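Local atomic coordinates of NAD-dependent aldehyde dehydrogenase (Burkholderia multivorans, PDB entry 5UJU), a protein that probably catalyses the NAD-dependent oxidation of aldehydes to the corresponding carboxylic acids. Residues 11-16 with 123-128; 109-112 with 118-121; 132-137 with 159-164; 236-241 with 275-280. All blocks are in the same frame, centred on the assembly; numbering follows the deposited sequence.

In the fold
The four contacts illustrate how chemistry follows burial. Interactions 1 and 2 both use helix 97-132 and touch each other, Leu13 CB lying 3.5 Å from Gly121 O. Interaction 3 begins where that helix ends; it meets interaction 1 through Leu127 and Ala164, whereas interaction 4 lies apart on the nucleotide-binding sheet, its nearest atoms about 10 Å from those of interactions 1 and 2. The buried contacts, 2 and 3, rely on neutral groups: an indole pair with one N-H bond, and an amide meeting a hydroxyl. The partly buried ones, 1 and 4, each join a lysine to a carboxylate beside an apolar patch.

Interaction 1 of 4, residues 11-16 with 123-128; sequences HALFTK and SLEILA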
loop_
_atom_site.group_PDB
_atom_site.type_symbol
_atom_site.label_atom_id
_atom_site.label_comp_id
_atom_site.label_asym_id
_atom_site.label_seq_id
_atom_site.Cartn_x
_atom_site.Cartn_y
_atom_site.Cartn_z
ATOM N N HIS A 11 -11.113 -15.645 -19.503
ATOM C CA HIS A 11 -12.552 -15.428 -19.511
ATOM C C HIS A 11 -12.978 -14.768 -20.816
ATOM O O HIS A 11 -12.252 -13.941 -21.374
ATOM C CB HIS A 11 -12.983 -14.576 -18.320
ATOM C CG HIS A 11 -14.450 -14.650 -18.057
ATOM N ND1 HIS A 11 -15.373 -13.930 -18.785
ATOM C CD2 HIS A 11 -15.161 -15.417 -17.196
ATOM C CE1 HIS A 11 -16.590 -14.227 -18.358
ATOM N NE2 HIS A 11 -16.489 -15.127 -17.396
ATOM N N ALA A 12 -14.170 -15.137 -21.305
ATOM C CA ALA A 12 -14.641 -14.596 -22.580
ATOM C C ALA A 12 -14.760 -13.072 -22.533
ATOM O O ALA A 12 -14.479 -12.388 -23.524
ATOM C CB ALA A 12 -15.983 -15.230 -22.962
ATOM N N LEU A 13 -15.163 -12.518 -21.386
ATOM C CA LEU A 13 -15.291 -11.066 -21.288
ATOM C C LEU A 13 -13.930 -10.375 -21.287
ATOM O O LEU A 13 -13.835 -9.206 -21.676
ATOM C CB LEU A 13 -16.085 -10.677 -20.037
ATOM C CG LEU A 13 -17.559 -11.089 -20.076
ATOM C CD1 LEU A 13 -18.279 -10.698 -18.802
ATOM C CD2 LEU A 13 -18.229 -10.467 -21.294
ATOM N N PHE A 14 -12.880 -11.065 -20.839
ATOM C CA PHE A 14 -11.531 -10.523 -20.970
ATOM C C PHE A 14 -11.143 -10.396 -22.439
ATOM O O PHE A 14 -10.703 -9.331 -22.893
ATOM C CB PHE A 14 -10.529 -11.410 -20.218
ATOM C CG PHE A 14 -9.125 -10.857 -20.190
ATOM C CD1 PHE A 14 -8.690 -10.093 -19.124
ATOM C CD2 PHE A 14 -8.250 -11.094 -21.242
ATOM C CE1 PHE A 14 -7.405 -9.576 -19.100
ATOM C CE2 PHE A 14 -6.965 -10.578 -21.229
ATOM C CZ PHE A 14 -6.541 -9.823 -20.149
ATOM N N THR A 15 -11.294 -11.480 -23.196
ATOM C CA THR A 15 -10.986 -11.435 -24.622
ATOM C C THR A 15 -11.833 -10.391 -25.335
ATOM O O THR A 15 -11.357 -9.729 -26.263
ATOM C CB THR A 15 -11.206 -12.817 -25.246
ATOM O OG1 THR A 15 -10.320 -13.758 -24.637
ATOM C CG2 THR A 15 -10.968 -12.797 -26.756
ATOM N N LYS A 16 -13.089 -10.228 -24.915
ATOM C CA LYS A 16 -13.981 -9.281 -25.579
ATOM C C LYS A 16 -13.470 -7.844 -25.452
ATOM O O LYS A 16 -13.558 -7.056 -26.405
ATOM C CB LYS A 16 -15.389 -9.407 -24.995
ATOM C CG LYS A 16 -16.372 -8.338 -25.449
ATOM C CD LYS A 16 -17.752 -8.534 -24.826
ATOM C CE LYS A 16 -18.762 -7.530 -25.370
ATOM N NZ LYS A 16 -20.108 -7.644 -24.743
ATOM N N SER A 123 -15.378 -6.666 -14.951
ATOM C CA SER A 123 -15.300 -5.224 -14.698
ATOM C C SER A 123 -15.441 -4.423 -15.989
ATOM O O SER A 123 -16.177 -3.429 -16.037
ATOM C CB SER A 123 -14.000 -4.877 -13.978
ATOM O OG SER A 123 -14.033 -5.369 -12.651
ATOM N N LEU A 124 -14.746 -4.839 -17.048
ATOM C CA LEU A 124 -14.794 -4.073 -18.290
ATOM C C LEU A 124 -16.166 -4.147 -18.935
ATOM O O LEU A 124 -16.617 -3.175 -19.554
ATOM C CB LEU A 124 -13.723 -4.562 -19.263
ATOM C CG LEU A 124 -12.295 -4.438 -18.727
ATOM C CD1 LEU A 124 -11.265 -5.139 -19.637
ATOM C CD2 LEU A 124 -11.939 -2.980 -18.499
ATOM N N GLU A 125 -16.840 -5.287 -18.803
ATOM C CA GLU A 125 -18.190 -5.412 -19.333
ATOM C C GLU A 125 -19.168 -4.542 -18.559
ATOM O O GLU A 125 -20.048 -3.909 -19.158
ATOM C CB GLU A 125 -18.623 -6.880 -19.318
ATOM C CG GLU A 125 -20.076 -7.118 -19.713
ATOM C CD GLU A 125 -20.394 -6.785 -21.168
ATOM O OE1 GLU A 125 -19.468 -6.723 -22.009
ATOM O OE2 GLU A 125 -21.593 -6.592 -21.468
ATOM N N ILE A 126 -19.045 -4.507 -17.230
ATOM C CA ILE A 126 -19.880 -3.610 -16.439
ATOM C C ILE A 126 -19.701 -2.169 -16.924
ATOM O O ILE A 126 -20.679 -1.445 -17.140
ATOM C CB ILE A 126 -19.559 -3.740 -14.940
ATOM C CG1 ILE A 126 -19.924 -5.143 -14.412
ATOM C CG2 ILE A 126 -20.238 -2.601 -14.149
ATOM C CD1 ILE A 126 -19.397 -5.433 -13.012
ATOM N N LEU A 127 -18.445 -1.747 -17.132
ATOM C CA LEU A 127 -18.167 -0.377 -17.588
ATOM C C LEU A 127 -18.803 -0.091 -18.946
ATOM O O LEU A 127 -19.332 1.005 -19.173
ATOM C CB LEU A 127 -16.657 -0.128 -17.633
ATOM C CG LEU A 127 -16.017 -0.095 -16.236
ATOM C CD1 LEU A 127 -14.525 0.185 -16.289
ATOM C CD2 LEU A 127 -16.725 0.956 -15.422
ATOM N N ALA A 128 -18.766 -1.067 -19.858
ATOM C CA ALA A 128 -19.411 -0.885 -21.151
ATOM C C ALA A 128 -20.900 -0.630 -20.977
ATOM O O ALA A 128 -21.465 0.257 -21.624
ATOM C CB ALA A 128 -19.176 -2.119 -22.033
#
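Leu13 and Glu125 make the close-packed half of this contact, and Lys16 with the same Glu125 makes the outer half. Both methyls of Leu13 rest against the aliphatic stem of the glutamate, which passes them at a slant: CD1 is 3.9 Å from Glu125 CB, and CD2 is 4.1 Å from Glu125 CG. The bend at chi2 (66°) turns the carboxylate out of line with CB and CG, bringing OE1 near Leu13 CD2 and within range of Lys16 NZ. A side chain usually regarded as polar thus presents carbon to its apolar neighbour and oxygen to its charged one. The arrangement is a small-scale example of helix-to-helix packing, in which the short N-terminal helix 12-16 lies against the long helix 97-132. The short helix has its own N-cap: Leu13 N donates to His11 ND1 at 3.0 Å, nearly straight at 163° and close to the imidazole plane. On the outer, solvent-exposed side the Lys16 chain runs fully extended, and its NZ reaches Glu125 OE1 at 3.0 Å in a salt bridge. It meets the syn side of the carboxylate, tilted 30° from its plane. This charge pair is not the sole hold on the glutamate, since OE1 is also hydrogen-bonded to His17 NE2 and OE2 is paired with Arg129. Three groups of positive or potentially positive character would favour the ionised carboxylate. Facing inward from the short helix, Phe14 sets its ring edge-to-face with Trp172 of helix 158-175.

Interaction 2 of 4, residues 109-112 with 118-121; sequences RTWR and AWIG
Trp111 offers one indole face to Trp119, whose CD1 sits 3.8 Å above the plane, over the centre of the ring system. The pair is edge-to-face, the edge of Trp119 toward the face of Trp111, but strongly tilted, with the planes at 52°; the six-membered ring of Trp111 and the five-membered ring of Trp119 have centroids 4.8 Å apart. Around the rim of Trp119 lie two backbone oxygens. Its NE1 donates to Trp111 O at 3.0 Å and 163°, with the oxygen almost exactly in the indole plane but the N-H arriving from well above the carbonyl plane. Farther along the same edge, Trp119 CZ2 lies 3.4 Å from Arg112 O. One indole therefore packs on its partner's ring and also bonds to the backbone that carries it. With CG beside the backbone N (chi1 -48°), Trp119 is directed back along the chain toward these carbonyls. Both tryptophans belong to helix 97-132, and their CA atoms are only 7.8 Å apart, closer than eight residues of a straight alpha helix would allow, so the helix is probably sharply bent or interrupted between them, and the aromatic pair spans the bend. The other ring nitrogen, Trp111 NE1, bonds to Asn233 O, just before strand 234-238, and Phe263 meets the Trp111 ring edge-to-face. Strand 191-211 packs on Trp119 through Ile202 and Pro204. At the outer side lies the dimer interface, where Arg109 pairs with Glu503 of the second subunit and Arg112 packs on Val506 of that subunit.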
loop_
_atom_site.group_PDB
_atom_site.type_symbol
_atom_site.label_atom_id
_atom_site.label_comp_id
_atom_site.label_asym_id
_atom_site.label_seq_id
_atom_site.Cartn_x
_atom_site.Cartn_y
_atom_site.Cartn_z
ATOM N N ARG A 109 -16.303 -17.311 -2.913
ATOM C CA ARG A 109 -15.515 -18.460 -3.372
ATOM C C ARG A 109 -15.444 -18.560 -4.894
ATOM O O ARG A 109 -14.352 -18.533 -5.472
ATOM C CB ARG A 109 -16.069 -19.766 -2.783
ATOM C CG ARG A 109 -15.229 -20.993 -3.147
ATOM C CD ARG A 109 -15.595 -22.212 -2.295
ATOM N NE ARG A 109 -15.025 -23.450 -2.821
ATOM C CZ ARG A 109 -13.864 -23.966 -2.429
ATOM N NH1 ARG A 109 -13.131 -23.334 -1.519
ATOM N NH2 ARG A 109 -13.427 -25.106 -2.954
ATOM N N THR A 110 -16.592 -18.708 -5.566
ATOM C CA THR A 110 -16.527 -18.934 -7.011
ATOM C C THR A 110 -16.023 -17.691 -7.744
ATOM O O THR A 110 -15.386 -17.801 -8.797
ATOM C CB THR A 110 -17.893 -19.408 -7.554
ATOM O OG1 THR A 110 -18.886 -18.393 -7.408
ATOM C CG2 THR A 110 -18.355 -20.637 -6.784
ATOM N N TRP A 111 -16.271 -16.506 -7.195
ATOM C CA TRP A 111 -15.700 -15.297 -7.773
ATOM C C TRP A 111 -14.179 -15.337 -7.692
ATOM O O TRP A 111 -13.489 -15.182 -8.705
ATOM C CB TRP A 111 -16.283 -14.080 -7.051
ATOM C CG TRP A 111 -15.806 -12.689 -7.463
ATOM C CD1 TRP A 111 -15.303 -11.728 -6.629
ATOM C CD2 TRP A 111 -15.856 -12.089 -8.771
ATOM N NE1 TRP A 111 -15.017 -10.585 -7.334
ATOM C CE2 TRP A 111 -15.349 -10.777 -8.648
ATOM C CE3 TRP A 111 -16.266 -12.537 -10.034
ATOM C CZ2 TRP A 111 -15.235 -9.911 -9.737
ATOM C CZ3 TRP A 111 -16.157 -11.664 -11.120
ATOM C CH2 TRP A 111 -15.662 -10.367 -10.957
ATOM N N ARG A 112 -13.640 -15.610 -6.502
ATOM C CA ARG A 112 -12.193 -15.717 -6.342
ATOM C C ARG A 112 -11.614 -16.764 -7.280
ATOM O O ARG A 112 -10.587 -16.534 -7.931
ATOM C CB ARG A 112 -11.836 -16.074 -4.895
ATOM C CG ARG A 112 -10.386 -16.528 -4.764
ATOM C CD ARG A 112 -9.959 -16.806 -3.338
ATOM N NE ARG A 112 -10.520 -18.050 -2.813
ATOM C CZ ARG A 112 -11.537 -18.127 -1.959
ATOM N NH1 ARG A 112 -12.130 -17.018 -1.519
ATOM N NH2 ARG A 112 -11.960 -19.321 -1.544
ATOM N N ALA A 118 -11.352 -13.210 -15.246
ATOM C CA ALA A 118 -12.762 -12.975 -14.948
ATOM C C ALA A 118 -12.972 -11.643 -14.232
ATOM O O ALA A 118 -13.925 -10.910 -14.535
ATOM C CB ALA A 118 -13.298 -14.102 -14.085
ATOM N N TRP A 119 -12.121 -11.326 -13.256
ATOM C CA TRP A 119 -12.309 -10.069 -12.524
ATOM C C TRP A 119 -12.210 -8.882 -13.463
ATOM O O TRP A 119 -13.048 -7.970 -13.422
ATOM C CB TRP A 119 -11.290 -9.929 -11.393
ATOM C CG TRP A 119 -11.151 -11.129 -10.537
ATOM C CD1 TRP A 119 -12.094 -12.099 -10.296
ATOM C CD2 TRP A 119 -9.977 -11.522 -9.828
ATOM N NE1 TRP A 119 -11.575 -13.063 -9.461
ATOM C CE2 TRP A 119 -10.273 -12.734 -9.165
ATOM C CE3 TRP A 119 -8.702 -10.957 -9.675
ATOM C CZ2 TRP A 119 -9.335 -13.397 -8.377
ATOM C CZ3 TRP A 119 -7.770 -11.619 -8.883
ATOM C CH2 TRP A 119 -8.095 -12.819 -8.243
ATOM N N ILE A 120 -11.201 -8.894 -14.337
ATOM C CA ILE A 120 -11.002 -7.791 -15.279
ATOM C C ILE A 120 -12.093 -7.802 -16.344
ATOM O O ILE A 120 -12.689 -6.767 -16.662
ATOM C CB ILE A 120 -9.595 -7.876 -15.911
ATOM C CG1 ILE A 120 -8.478 -7.894 -14.840
ATOM C CG2 ILE A 120 -9.378 -6.752 -16.928
ATOM C CD1 ILE A 120 -8.387 -6.669 -13.993
ATOM N N GLY A 121 -12.378 -8.979 -16.911
ATOM C CA GLY A 121 -13.377 -9.039 -17.966
ATOM C C GLY A 121 -14.745 -8.592 -17.492
ATOM O O GLY A 121 -15.413 -7.782 -18.146
#

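Interaction 3 of 4, residues 132-137 with 159-164; sequences RASFEI and HAQDRA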
loop_
_atom_site.group_PDB
_atom_site.type_symbol
_atom_site.label_atom_id
_atom_site.label_comp_id
_atom_site.label_asym_id
_atom_site.label_seq_id
_atom_site.Cartn_x
_atom_site.Cartn_y
_atom_site.Cartn_z
ATOM N N ARG A 132 -23.451 2.745 -21.673
ATOM C CA ARG A 132 -24.730 2.750 -22.380
ATOM C C ARG A 132 -25.857 3.335 -21.543
ATOM O O ARG A 132 -26.837 3.821 -22.112
ATOM C CB ARG A 132 -25.121 1.340 -22.834
ATOM C CG ARG A 132 -24.249 0.779 -23.940
ATOM C CD ARG A 132 -24.884 -0.474 -24.542
ATOM N NE ARG A 132 -24.426 -1.688 -23.868
ATOM C CZ ARG A 132 -23.283 -2.311 -24.133
ATOM N NH1 ARG A 132 -22.466 -1.838 -25.068
ATOM N NH2 ARG A 132 -22.957 -3.408 -23.461
ATOM N N ALA A 133 -25.745 3.297 -20.215
ATOM C CA ALA A 133 -26.736 3.875 -19.313
ATOM C C ALA A 133 -26.396 5.308 -18.904
ATOM O O ALA A 133 -26.957 5.809 -17.918
ATOM C CB ALA A 133 -26.883 3.004 -18.058
ATOM N N SER A 134 -25.512 5.983 -19.649
ATOM C CA SER A 134 -24.980 7.266 -19.194
ATOM C C SER A 134 -26.076 8.305 -19.030
ATOM O O SER A 134 -26.014 9.137 -18.118
ATOM C CB SER A 134 -23.913 7.782 -20.161
ATOM O OG SER A 134 -22.699 7.073 -20.004
ATOM N N PHE A 135 -27.074 8.297 -19.916
ATOM C CA PHE A 135 -28.141 9.285 -19.805
ATOM C C PHE A 135 -28.998 9.028 -18.572
ATOM O O PHE A 135 -29.332 9.963 -17.841
ATOM C CB PHE A 135 -28.989 9.300 -21.070
ATOM C CG PHE A 135 -28.378 10.095 -22.188
ATOM C CD1 PHE A 135 -28.425 11.483 -22.173
ATOM C CD2 PHE A 135 -27.765 9.459 -23.257
ATOM C CE1 PHE A 135 -27.860 12.224 -23.196
ATOM C CE2 PHE A 135 -27.208 10.189 -24.286
ATOM C CZ PHE A 135 -27.251 11.574 -24.253
ATOM N N GLU A 136 -29.378 7.764 -18.331
ATOM C CA GLU A 136 -30.123 7.437 -17.117
ATOM C C GLU A 136 -29.339 7.819 -15.868
ATOM O O GLU A 136 -29.895 8.382 -14.917
ATOM C CB GLU A 136 -30.451 5.943 -17.093
ATOM C CG GLU A 136 -31.032 5.472 -15.779
ATOM C CD GLU A 136 -31.198 3.949 -15.711
ATOM O OE1 GLU A 136 -30.744 3.258 -16.634
ATOM O OE2 GLU A 136 -31.795 3.465 -14.738
ATOM N N ILE A 137 -28.042 7.511 -15.854
ATOM C CA ILE A 137 -27.184 7.869 -14.730
ATOM C C ILE A 137 -27.033 9.394 -14.618
ATOM O O ILE A 137 -27.039 9.954 -13.513
ATOM C CB ILE A 137 -25.829 7.156 -14.880
ATOM C CG1 ILE A 137 -26.018 5.637 -14.715
ATOM C CG2 ILE A 137 -24.807 7.676 -13.872
ATOM C CD1 ILE A 137 -24.784 4.811 -15.052
ATOM N N HIS A 159 -16.724 10.439 -17.591
ATOM C CA HIS A 159 -15.503 10.732 -16.833
ATOM C C HIS A 159 -15.349 9.793 -15.641
ATOM O O HIS A 159 -14.229 9.364 -15.324
ATOM C CB HIS A 159 -15.489 12.194 -16.370
ATOM C CG HIS A 159 -15.277 13.178 -17.477
ATOM N ND1 HIS A 159 -15.202 14.537 -17.257
ATOM C CD2 HIS A 159 -15.121 13.006 -18.810
ATOM C CE1 HIS A 159 -15.023 15.160 -18.407
ATOM N NE2 HIS A 159 -14.968 14.253 -19.365
ATOM N N ALA A 160 -16.461 9.451 -14.974
ATOM C CA ALA A 160 -16.395 8.471 -13.894
ATOM C C ALA A 160 -16.025 7.104 -14.438
ATOM O O ALA A 160 -15.224 6.381 -13.830
ATOM C CB ALA A 160 -17.726 8.391 -13.144
ATOM N N GLN A 161 -16.601 6.745 -15.589
ATOM C CA GLN A 161 -16.255 5.491 -16.244
ATOM C C GLN A 161 -14.783 5.470 -16.652
ATOM O O GLN A 161 -14.112 4.440 -16.514
ATOM C CB GLN A 161 -17.189 5.281 -17.437
ATOM C CG GLN A 161 -18.653 5.126 -17.009
ATOM C CD GLN A 161 -19.630 5.669 -18.020
ATOM O OE1 GLN A 161 -19.264 5.968 -19.157
ATOM N NE2 GLN A 161 -20.892 5.792 -17.615
ATOM N N ASP A 162 -14.255 6.612 -17.113
ATOM C CA ASP A 162 -12.811 6.740 -17.337
ATOM C C ASP A 162 -12.015 6.376 -16.083
ATOM O O ASP A 162 -11.049 5.606 -16.142
ATOM C CB ASP A 162 -12.461 8.171 -17.764
ATOM C CG ASP A 162 -12.836 8.484 -19.198
ATOM O OD1 ASP A 162 -13.000 7.546 -20.005
ATOM O OD2 ASP A 162 -12.964 9.693 -19.512
ATOM N N ARG A 163 -12.391 6.950 -14.940
ATOM C CA ARG A 163 -11.645 6.720 -13.702
ATOM C C ARG A 163 -11.798 5.282 -13.225
ATOM O O ARG A 163 -10.872 4.716 -12.631
ATOM C CB ARG A 163 -12.101 7.703 -12.614
ATOM C CG ARG A 163 -11.619 9.160 -12.810
ATOM C CD ARG A 163 -10.103 9.282 -12.615
ATOM N NE ARG A 163 -9.614 10.656 -12.812
ATOM C CZ ARG A 163 -8.343 11.040 -12.660
ATOM N NH1 ARG A 163 -7.402 10.159 -12.321
ATOM N NH2 ARG A 163 -8.002 12.314 -12.857
ATOM N N ALA A 164 -12.976 4.690 -13.428
ATOM C CA ALA A 164 -13.139 3.266 -13.142
ATOM C C ALA A 164 -12.210 2.434 -14.018
ATOM O O ALA A 164 -11.486 1.564 -13.527
ATOM C CB ALA A 164 -14.600 2.856 -13.343
#
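Gln161 of helix 158-175 reaches across to Ser134 at the start of helix 134-145, a buried side-chain hydrogen bond between two helices made by one amide and one hydroxyl. Gln161 NE2 donates to Ser134 OG over 3.3 Å, a rather long bond but a straight one at 165°. The hydroxyl oxygen lies almost exactly in the amide plane, as an N-H of a planar amide prefers. The next shell explains why the two groups are turned this way. Asn131, near the end of helix 97-132, serves both of them: its backbone O takes a hydrogen bond from Ser134 OG, and its ND2 bonds to Gln161 OE1. Both halves of the glutamine amide are thus engaged, which fixes its rotation, and the serine hydroxyl accepts from one neighbour while giving to another. Three helices are tied together around a junction at which helix 97-132 ends and helix 134-145 begins almost at once, Ala133 being the residue that departs from helical geometry. Around this polar group pack apolar side chains: Leu130 and Phe37 on Gln161, Phe153 of helix 149-156 on Ser134. Directly after the break the first turn of the new helix closes with Ile137 N bonded to Ala133 O at 2.9 Å.

Interaction 4 of 4, residues 236-241 with 275-280; sequences IVKPHP and PNDGAL
Lys238 and Asp277 form a salt bridge, NZ to OD2 at 2.8 Å, with the two side chains approaching from opposite directions. The ammonium meets OD2 on its syn side, 18° from the carboxylate plane. Bends at chi2 and chi3 (-66° and -67°) fold the lysine chain back, bringing NZ to within 3.0 Å of the O atom of the adjoining Pro239, a second hydrogen bond. On the acid, OD2 also pairs with Thr273 OG1, so this one oxygen is held by two donors. The setting is the Rossmann-like nucleotide-binding sheet of the aldehyde dehydrogenase fold: Lys238 closes strand 234-238, which runs parallel to strand 268-270, and helix 245-260 supplies the crossover between them. Asp277 occupies the N-cap position of helix 278-285, yet its carboxylate is turned to the lysine and makes no capping bond. An imidazole molecule, probably from the crystallisation liquor, lies about 6 Å from this side chain. Outside the ion pair, two proline rings meet, Pro241 CB touching Pro275 CG at 4.1 Å. Pro241 CG also rests 3.9 Å from Asp277 OD2, packing beside the charge.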
loop_
_atom_site.group_PDB
_atom_site.type_symbol
_atom_site.label_atom_id
_atom_site.label_comp_id
_atom_site.label_asym_id
_atom_site.label_seq_id
_atom_site.Cartn_x
_atom_site.Cartn_y
_atom_site.Cartn_z
ATOM N N ILE A 236 -19.488 -4.162 -0.813
ATOM C CA ILE A 236 -20.723 -3.575 -0.297
ATOM C C ILE A 236 -20.645 -2.081 -0.582
ATOM O O ILE A 236 -19.690 -1.411 -0.155
ATOM C CB ILE A 236 -20.914 -3.840 1.207
ATOM C CG1 ILE A 236 -21.028 -5.354 1.499
ATOM C CG2 ILE A 236 -22.129 -3.094 1.734
ATOM C CD1 ILE A 236 -20.922 -5.705 2.977
ATOM N N VAL A 237 -21.602 -1.571 -1.353
ATOM C CA VAL A 237 -21.637 -0.158 -1.725
ATOM C C VAL A 237 -22.622 0.545 -0.805
ATOM O O VAL A 237 -23.819 0.227 -0.810
ATOM C CB VAL A 237 -22.025 0.030 -3.199
ATOM C CG1 VAL A 237 -22.064 1.508 -3.555
ATOM C CG2 VAL A 237 -21.056 -0.723 -4.111
ATOM N N LYS A 238 -22.114 1.487 -0.007
ATOM C CA LYS A 238 -22.906 2.273 0.935
ATOM C C LYS A 238 -22.900 3.724 0.478
ATOM O O LYS A 238 -21.996 4.487 0.850
ATOM C CB LYS A 238 -22.331 2.154 2.352
ATOM C CG LYS A 238 -23.340 2.403 3.479
ATOM C CD LYS A 238 -23.873 3.829 3.547
ATOM C CE LYS A 238 -22.769 4.827 3.929
ATOM N NZ LYS A 238 -23.348 6.211 3.984
ATOM N N PRO A 239 -23.866 4.165 -0.322
ATOM C CA PRO A 239 -23.821 5.547 -0.810
ATOM C C PRO A 239 -24.130 6.545 0.295
ATOM O O PRO A 239 -24.693 6.225 1.344
ATOM C CB PRO A 239 -24.897 5.599 -1.909
ATOM C CG PRO A 239 -25.287 4.137 -2.172
ATOM C CD PRO A 239 -24.977 3.392 -0.910
ATOM N N HIS A 240 -23.758 7.786 0.042
ATOM C CA HIS A 240 -24.258 8.853 0.886
ATOM C C HIS A 240 -25.786 8.873 0.816
ATOM O O HIS A 240 -26.356 8.733 -0.274
ATOM C CB HIS A 240 -23.678 10.196 0.442
ATOM C CG HIS A 240 -24.018 11.319 1.366
ATOM N ND1 HIS A 240 -25.265 11.900 1.387
ATOM C CD2 HIS A 240 -23.284 11.960 2.309
ATOM C CE1 HIS A 240 -25.284 12.862 2.295
ATOM N NE2 HIS A 240 -24.094 12.918 2.868
ATOM N N PRO A 241 -26.484 9.037 1.948
ATOM C CA PRO A 241 -27.960 8.974 1.922
ATOM C C PRO A 241 -28.615 10.035 1.041
ATOM O O PRO A 241 -29.809 9.916 0.727
ATOM C CB PRO A 241 -28.358 9.171 3.395
ATOM C CG PRO A 241 -27.114 9.089 4.175
ATOM C CD PRO A 241 -25.963 9.371 3.284
ATOM N N PRO A 275 -30.504 9.194 6.652
ATOM C CA PRO A 275 -29.495 10.081 7.236
ATOM C C PRO A 275 -29.282 9.830 8.722
ATOM O O PRO A 275 -30.148 9.298 9.427
ATOM C CB PRO A 275 -30.074 11.481 6.993
ATOM C CG PRO A 275 -30.932 11.310 5.795
ATOM C CD PRO A 275 -31.562 9.957 5.971
ATOM N N ASN A 276 -28.110 10.278 9.193
ATOM C CA ASN A 276 -27.595 10.008 10.535
ATOM C C ASN A 276 -27.221 8.533 10.676
ATOM O O ASN A 276 -27.452 7.918 11.719
ATOM C CB ASN A 276 -28.579 10.430 11.639
ATOM C CG ASN A 276 -29.143 11.846 11.433
ATOM O OD1 ASN A 276 -28.512 12.694 10.808
ATOM N ND2 ASN A 276 -30.337 12.098 11.972
ATOM N N ASP A 277 -26.634 7.965 9.620
ATOM C CA ASP A 277 -26.197 6.575 9.626
ATOM C C ASP A 277 -24.784 6.399 10.182
ATOM O O ASP A 277 -24.176 5.345 9.969
ATOM C CB ASP A 277 -26.297 5.984 8.211
ATOM C CG ASP A 277 -25.286 6.598 7.225
ATOM O OD1 ASP A 277 -24.532 7.520 7.600
ATOM O OD2 ASP A 277 -25.282 6.186 6.046
ATOM N N GLY A 278 -24.244 7.407 10.877
ATOM C CA GLY A 278 -22.838 7.359 11.260
ATOM C C GLY A 278 -22.500 6.171 12.149
ATOM O O GLY A 278 -21.478 5.506 11.951
ATOM N N ALA A 279 -23.336 5.901 13.153
ATOM C CA ALA A 279 -23.078 4.766 14.044
ATOM C C ALA A 279 -23.157 3.438 13.299
ATOM O O ALA A 279 -22.355 2.534 13.546
ATOM C CB ALA A 279 -24.051 4.782 15.223
ATOM N N LEU A 280 -24.143 3.285 12.414
ATOM C CA LEU A 280 -24.224 2.071 11.605
ATOM C C LEU A 280 -22.950 1.889 10.788
ATOM O O LEU A 280 -22.427 0.773 10.674
ATOM C CB LEU A 280 -25.459 2.135 10.704
ATOM C CG LEU A 280 -25.900 0.934 9.869
ATOM C CD1 LEU A 280 -27.319 1.127 9.403
ATOM C CD2 LEU A 280 -25.028 0.763 8.658
#